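Local coordinates for protein putative arylalkylamine N-Acetyltransferase 7 (Aedes aegypti, PDB 4FD7) that probably transfers an acetyl group from acetyl-CoA to the amine nitrogen of its substrates, as a putative insect arylalkylamine N-acetyltransferase of the GNAT superfamily, at residues L148-L153 against R170-L175; G163-I168 against Q194-R199. All blocks are in the same frame, centred on the assembly; numbering follows the deposited sequence.

Interaction 1 (L148-L153 against R170-L175)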
loop_
_atom_site.group_PDB
_atom_site.type_symbol
_atom_site.label_atom_id
_atom_site.label_comp_id
_atom_site.label_asym_id
_atom_site.label_seq_id
_atom_site.Cartn_x
_atom_site.Cartn_y
_atom_site.Cartn_z
ATOM N N LEU A 148 9.841 1.407 -5.161
ATOM C CA LEU A 148 8.495 1.907 -4.917
ATOM C C LEU A 148 7.858 1.141 -3.759
ATOM O O LEU A 148 7.673 -0.062 -3.844
ATOM C CB LEU A 148 7.626 1.734 -6.165
ATOM C CG LEU A 148 6.222 2.325 -6.046
ATOM C CD1 LEU A 148 6.290 3.824 -5.800
ATOM C CD2 LEU A 148 5.416 2.015 -7.307
ATOM N N ASN A 149 7.532 1.859 -2.689
ATOM C CA ASN A 149 6.949 1.288 -1.484
ATOM C C ASN A 149 5.546 1.836 -1.296
ATOM O O ASN A 149 5.107 2.738 -2.035
ATOM C CB ASN A 149 7.813 1.662 -0.286
ATOM C CG ASN A 149 7.539 0.806 0.949
ATOM O OD1 ASN A 149 6.738 -0.133 0.934
ATOM N ND2 ASN A 149 8.223 1.135 2.030
ATOM N N ALA A 150 4.856 1.325 -0.280
ATOM C CA ALA A 150 3.461 1.674 -0.045
ATOM C C ALA A 150 3.137 1.721 1.437
ATOM O O ALA A 150 3.778 1.051 2.246
ATOM C CB ALA A 150 2.565 0.675 -0.714
ATOM N N MET A 151 2.103 2.483 1.779
ATOM C CA MET A 151 1.569 2.499 3.137
ATOM C C MET A 151 0.058 2.343 3.062
ATOM O O MET A 151 -0.682 3.241 3.458
ATOM C CB MET A 151 1.922 3.808 3.850
ATOM C CG MET A 151 1.514 3.877 5.321
ATOM S SD MET A 151 2.200 2.559 6.321
ATOM C CE MET A 151 0.720 1.725 6.903
ATOM N N GLY A 152 -0.400 1.224 2.508
ATOM C CA GLY A 152 -1.814 0.888 2.539
ATOM C C GLY A 152 -2.513 0.886 1.193
ATOM O O GLY A 152 -2.381 1.836 0.404
ATOM N N LEU A 153 -3.256 -0.189 0.935
ATOM C CA LEU A 153 -4.148 -0.276 -0.218
ATOM C C LEU A 153 -5.563 -0.487 0.309
ATOM O O LEU A 153 -5.831 -1.468 1.013
ATOM C CB LEU A 153 -3.748 -1.429 -1.151
ATOM C CG LEU A 153 -4.332 -1.425 -2.582
ATOM C CD1 LEU A 153 -3.574 -2.383 -3.492
ATOM C CD2 LEU A 153 -5.819 -1.769 -2.634
ATOM N N ARG A 170 -0.970 -4.023 -10.181
ATOM C CA ARG A 170 -0.381 -4.289 -11.479
ATOM C C ARG A 170 0.020 -2.976 -12.124
ATOM O O ARG A 170 1.013 -2.909 -12.863
ATOM C CB ARG A 170 -1.328 -5.097 -12.395
ATOM C CG ARG A 170 -0.571 -5.762 -13.541
ATOM C CD ARG A 170 -1.522 -6.300 -14.614
ATOM N NE ARG A 170 -2.526 -7.177 -14.022
ATOM C CZ ARG A 170 -2.325 -8.467 -13.758
ATOM N NH1 ARG A 170 -1.155 -9.031 -14.037
ATOM N NH2 ARG A 170 -3.294 -9.194 -13.217
ATOM N N ALA A 171 -0.736 -1.923 -11.824
ATOM C CA ALA A 171 -0.390 -0.574 -12.311
ATOM C C ALA A 171 0.994 -0.037 -11.899
ATOM O O ALA A 171 1.451 0.975 -12.435
ATOM C CB ALA A 171 -1.473 0.427 -11.927
ATOM N N ARG A 172 1.654 -0.693 -10.956
ATOM C CA ARG A 172 2.972 -0.248 -10.514
ATOM C C ARG A 172 4.002 -0.461 -11.614
ATOM O O ARG A 172 5.026 0.240 -11.693
ATOM C CB ARG A 172 3.383 -1.000 -9.249
ATOM C CG ARG A 172 2.685 -0.488 -7.993
ATOM C CD ARG A 172 3.217 -1.209 -6.764
ATOM N NE ARG A 172 2.335 -1.011 -5.613
ATOM C CZ ARG A 172 2.619 -1.431 -4.384
ATOM N NH1 ARG A 172 3.769 -2.054 -4.134
ATOM N NH2 ARG A 172 1.756 -1.212 -3.405
ATOM N N ILE A 173 3.709 -1.426 -12.478
ATOM C CA ILE A 173 4.632 -1.802 -13.537
ATOM C C ILE A 173 4.849 -0.650 -14.533
ATOM O O ILE A 173 5.993 -0.218 -14.725
ATOM C CB ILE A 173 4.214 -3.131 -14.229
ATOM C CG1 ILE A 173 4.319 -4.300 -13.246
ATOM C CG2 ILE A 173 5.072 -3.383 -15.427
ATOM C CD1 ILE A 173 3.735 -5.590 -13.770
ATOM N N PRO A 174 3.771 -0.137 -15.168
ATOM C CA PRO A 174 4.062 1.005 -16.047
ATOM C C PRO A 174 4.495 2.264 -15.286
ATOM O O PRO A 174 5.312 3.017 -15.813
ATOM C CB PRO A 174 2.733 1.240 -16.794
ATOM C CG PRO A 174 1.694 0.567 -15.965
ATOM C CD PRO A 174 2.360 -0.567 -15.256
ATOM N N LEU A 175 3.982 2.486 -14.078
ATOM C CA LEU A 175 4.386 3.663 -13.298
ATOM C C LEU A 175 5.893 3.654 -13.036
ATOM O O LEU A 175 6.559 4.676 -13.213
ATOM C CB LEU A 175 3.624 3.742 -11.966
ATOM C CG LEU A 175 4.063 4.823 -10.966
ATOM C CD1 LEU A 175 3.923 6.243 -11.539
ATOM C CD2 LEU A 175 3.299 4.703 -9.653
#

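Interaction 2 (G163-I168 against Q194-R199)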
loop_
_atom_site.group_PDB
_atom_site.type_symbol
_atom_site.label_atom_id
_atom_site.label_comp_id
_atom_site.label_asym_id
_atom_site.label_seq_id
_atom_site.Cartn_x
_atom_site.Cartn_y
_atom_site.Cartn_z
ATOM N N GLY A 163 -11.160 -8.319 -8.099
ATOM C CA GLY A 163 -9.772 -8.301 -8.530
ATOM C C GLY A 163 -9.176 -6.914 -8.571
ATOM O O GLY A 163 -8.082 -6.736 -9.124
ATOM N N ILE A 164 -9.869 -5.942 -7.974
ATOM C CA ILE A 164 -9.433 -4.541 -8.029
ATOM C C ILE A 164 -8.066 -4.315 -7.358
ATOM O O ILE A 164 -7.225 -3.582 -7.895
ATOM C CB ILE A 164 -10.542 -3.565 -7.524
ATOM C CG1 ILE A 164 -11.533 -3.265 -8.657
ATOM C CG2 ILE A 164 -9.942 -2.258 -6.995
ATOM C CD1 ILE A 164 -12.987 -3.238 -8.236
ATOM N N ALA A 165 -7.821 -4.984 -6.231
ATOM C CA ALA A 165 -6.536 -4.838 -5.536
ATOM C C ALA A 165 -5.379 -5.309 -6.422
ATOM O O ALA A 165 -4.339 -4.632 -6.554
ATOM C CB ALA A 165 -6.542 -5.605 -4.217
ATOM N N THR A 166 -5.567 -6.480 -7.020
ATOM C CA THR A 166 -4.604 -7.017 -7.960
ATOM C C THR A 166 -4.288 -5.994 -9.050
ATOM O O THR A 166 -3.127 -5.684 -9.295
ATOM C CB THR A 166 -5.140 -8.287 -8.625
ATOM O OG1 THR A 166 -5.385 -9.284 -7.624
ATOM C CG2 THR A 166 -4.149 -8.818 -9.657
ATOM N N GLU A 167 -5.315 -5.485 -9.718
ATOM C CA GLU A 167 -5.065 -4.546 -10.815
ATOM C C GLU A 167 -4.416 -3.219 -10.390
ATOM O O GLU A 167 -3.614 -2.636 -11.153
ATOM C CB GLU A 167 -6.339 -4.319 -11.646
ATOM C CG GLU A 167 -6.957 -5.596 -12.230
ATOM C CD GLU A 167 -5.961 -6.493 -12.971
ATOM O OE1 GLU A 167 -5.101 -5.994 -13.724
ATOM O OE2 GLU A 167 -6.037 -7.728 -12.812
ATOM N N ILE A 168 -4.729 -2.758 -9.177
ATOM C CA ILE A 168 -4.106 -1.540 -8.663
ATOM C C ILE A 168 -2.606 -1.803 -8.461
ATOM O O ILE A 168 -1.770 -0.954 -8.787
ATOM C CB ILE A 168 -4.761 -1.060 -7.340
ATOM C CG1 ILE A 168 -6.102 -0.405 -7.640
ATOM C CG2 ILE A 168 -3.871 -0.090 -6.603
ATOM C CD1 ILE A 168 -6.969 -0.225 -6.426
ATOM N N GLN A 194 -1.666 -10.411 0.001
ATOM C CA GLN A 194 -0.578 -11.298 -0.416
ATOM C C GLN A 194 -0.933 -12.081 -1.683
ATOM O O GLN A 194 -0.100 -12.233 -2.580
ATOM C CB GLN A 194 -0.179 -12.240 0.727
ATOM C CG GLN A 194 0.518 -11.509 1.899
ATOM C CD GLN A 194 0.388 -12.239 3.222
ATOM O OE1 GLN A 194 -0.029 -13.406 3.271
ATOM N NE2 GLN A 194 0.742 -11.549 4.316
ATOM N N THR A 195 -2.175 -12.561 -1.754
ATOM C CA THR A 195 -2.679 -13.253 -2.945
ATOM C C THR A 195 -2.615 -12.356 -4.187
ATOM O O THR A 195 -2.187 -12.786 -5.267
ATOM C CB THR A 195 -4.133 -13.738 -2.712
ATOM O OG1 THR A 195 -4.144 -14.718 -1.663
ATOM C CG2 THR A 195 -4.727 -14.343 -3.985
ATOM N N ALA A 196 -3.031 -11.107 -4.007
ATOM C CA ALA A 196 -3.068 -10.112 -5.075
ATOM C C ALA A 196 -1.657 -9.835 -5.577
ATOM O O ALA A 196 -1.379 -9.838 -6.792
ATOM C CB ALA A 196 -3.699 -8.850 -4.558
ATOM N N ALA A 197 -0.751 -9.628 -4.625
ATOM C CA ALA A 197 0.634 -9.350 -4.980
ATOM C C ALA A 197 1.230 -10.543 -5.718
ATOM O O ALA A 197 1.974 -10.383 -6.687
ATOM C CB ALA A 197 1.445 -9.001 -3.733
ATOM N N THR A 198 0.886 -11.749 -5.274
ATOM C CA THR A 198 1.390 -12.955 -5.925
ATOM C C THR A 198 0.912 -13.015 -7.370
ATOM O O THR A 198 1.708 -13.232 -8.291
ATOM C CB THR A 198 0.977 -14.224 -5.160
ATOM O OG1 THR A 198 1.740 -14.305 -3.943
ATOM C CG2 THR A 198 1.222 -15.484 -6.005
ATOM N N ARG A 199 -0.376 -12.773 -7.571
ATOM C CA ARG A 199 -0.944 -12.793 -8.915
ATOM C C ARG A 199 -0.307 -11.764 -9.865
ATOM O O ARG A 199 -0.199 -12.008 -11.078
ATOM C CB ARG A 199 -2.478 -12.701 -8.843
ATOM C CG ARG A 199 -3.081 -13.929 -8.139
ATOM C CD ARG A 199 -4.609 -13.918 -8.057
ATOM N NE ARG A 199 -5.148 -15.234 -7.696
ATOM C CZ ARG A 199 -5.370 -16.207 -8.580
ATOM N NH1 ARG A 199 -5.092 -16.005 -9.865
ATOM N NH2 ARG A 199 -5.867 -17.376 -8.189
#

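Interaction 1 (L148-L153 against R170-L175)
Arg-172 reaches from helix 172-179 across Leu-148 to Ala-150 on strand 146-155. Its CG stands anti to the carbonyl carbon (chi1 -77°), and the chain then runs extended as far as NE. Arg-172 CB lies 4.1 Å from Leu-148 CD2. Arg-172 CG comes closer to Leu-148 CD2, at 3.8 Å, and CD of Arg-172 is still 3.9 Å from Leu-148 CD2. One leucine branch thus packs along the aliphatic part of the arginine, with the two side chains at a slant. Leu-148 CD2 also meets Leu-175 CD2 at 4.1 Å, one helical turn further on. At the tip, Arg-172 NH2 passes 3.4 Å from Ala-150 CB, which approaches the guanidinium obliquely. The buried polar end has partners on both neighbouring strands. NH2 hydrogen-bonds Asn-102 OD1, and NH1 hydrogen-bonds Ser-184 OG and Thr-186 OG1. These bonds should fix the rotation of the group. Ser-184 OG also bonds Leu-148 O, and the Leu-148 backbone pairs with Leu-183 and Ala-185. Strand 146-155, helices 164-170 and 172-179 and the parallel strand 183-188 make the beta-alpha-beta crossover at the core of the GNAT fold.

Interaction 2 (G163-I168 against Q194-R199)
This is a close helix-to-helix contact between small side chains, at the N-terminal part of helix 164-170 in the GNAT fold. Helix 191-200 is the partner. In GNAT enzymes these two helices follow the two central strands that splay apart, and the pyrophosphate of acetyl-CoA usually binds at the start of the first helix. Gly-163 and Ala-165 fit the small positions of the family signature Q/R-x-x-G-x-G/A, so a similar role is probable here. Gly-163 is the N-cap of the helix, and its positive phi of 82° suits a residue without a side chain.

The short axes approach to 8.4 Å and cross at -48°. The backbones come nearest where Thr-166 CA lies 4.5 Å from Ala-196 CA. Ala-196 is at the centre of the contact: its CB points at the other helix and meets Ala-165 CB at 4.3 Å and Thr-166 OG1 at 3.5 Å. The Thr-166 hydroxyl sits beside its own backbone N and anti to the carbonyl carbon (chi1 -61°), which brings OG1 alongside the alanine. This is van der Waals packing, with a polar atom against a methyl.

Other faces of the two helices rest on the sheets. Ile-164 and Ile-168 pack on strands 98-108 and 146-155, and Gln-194 NE2 hydrogen-bonds the carbonyl oxygens of Phe-188 and Phe-229.

At the exposed end of the contact Arg-199 starts toward helix 164-170, but its chain then leads away. Its guanidinium carries Thr-195 CG2 at its edge, in plane. What remains for the neighbouring helix is the base of the side chain: Arg-199 CB lies 4.3 Å from Thr-166 CG2.

Overall arrangement
The segments alternate along the chain: 148-153, 163-168, 170-175, then 194-199. Interaction 1 joins the first and third, interaction 2 the second and fourth, and the two centres are 11 Å apart. Helices 164-170 and 172-179 follow each other, and both belong to the crossover from strand 146-155 to strand 183-188. Interaction 1 is buried near the centre of the chain; interaction 2 is partly buried and further out. They touch through Leu-153, whose CD1 packs 3.9 Å from Ile-168 CG2 and equally close to Ala-165 O. Together they link strand 146-155 to helices 172-179 and 164-170, and through the latter to helix 191-200, around the region where relatives bind acetyl-CoA.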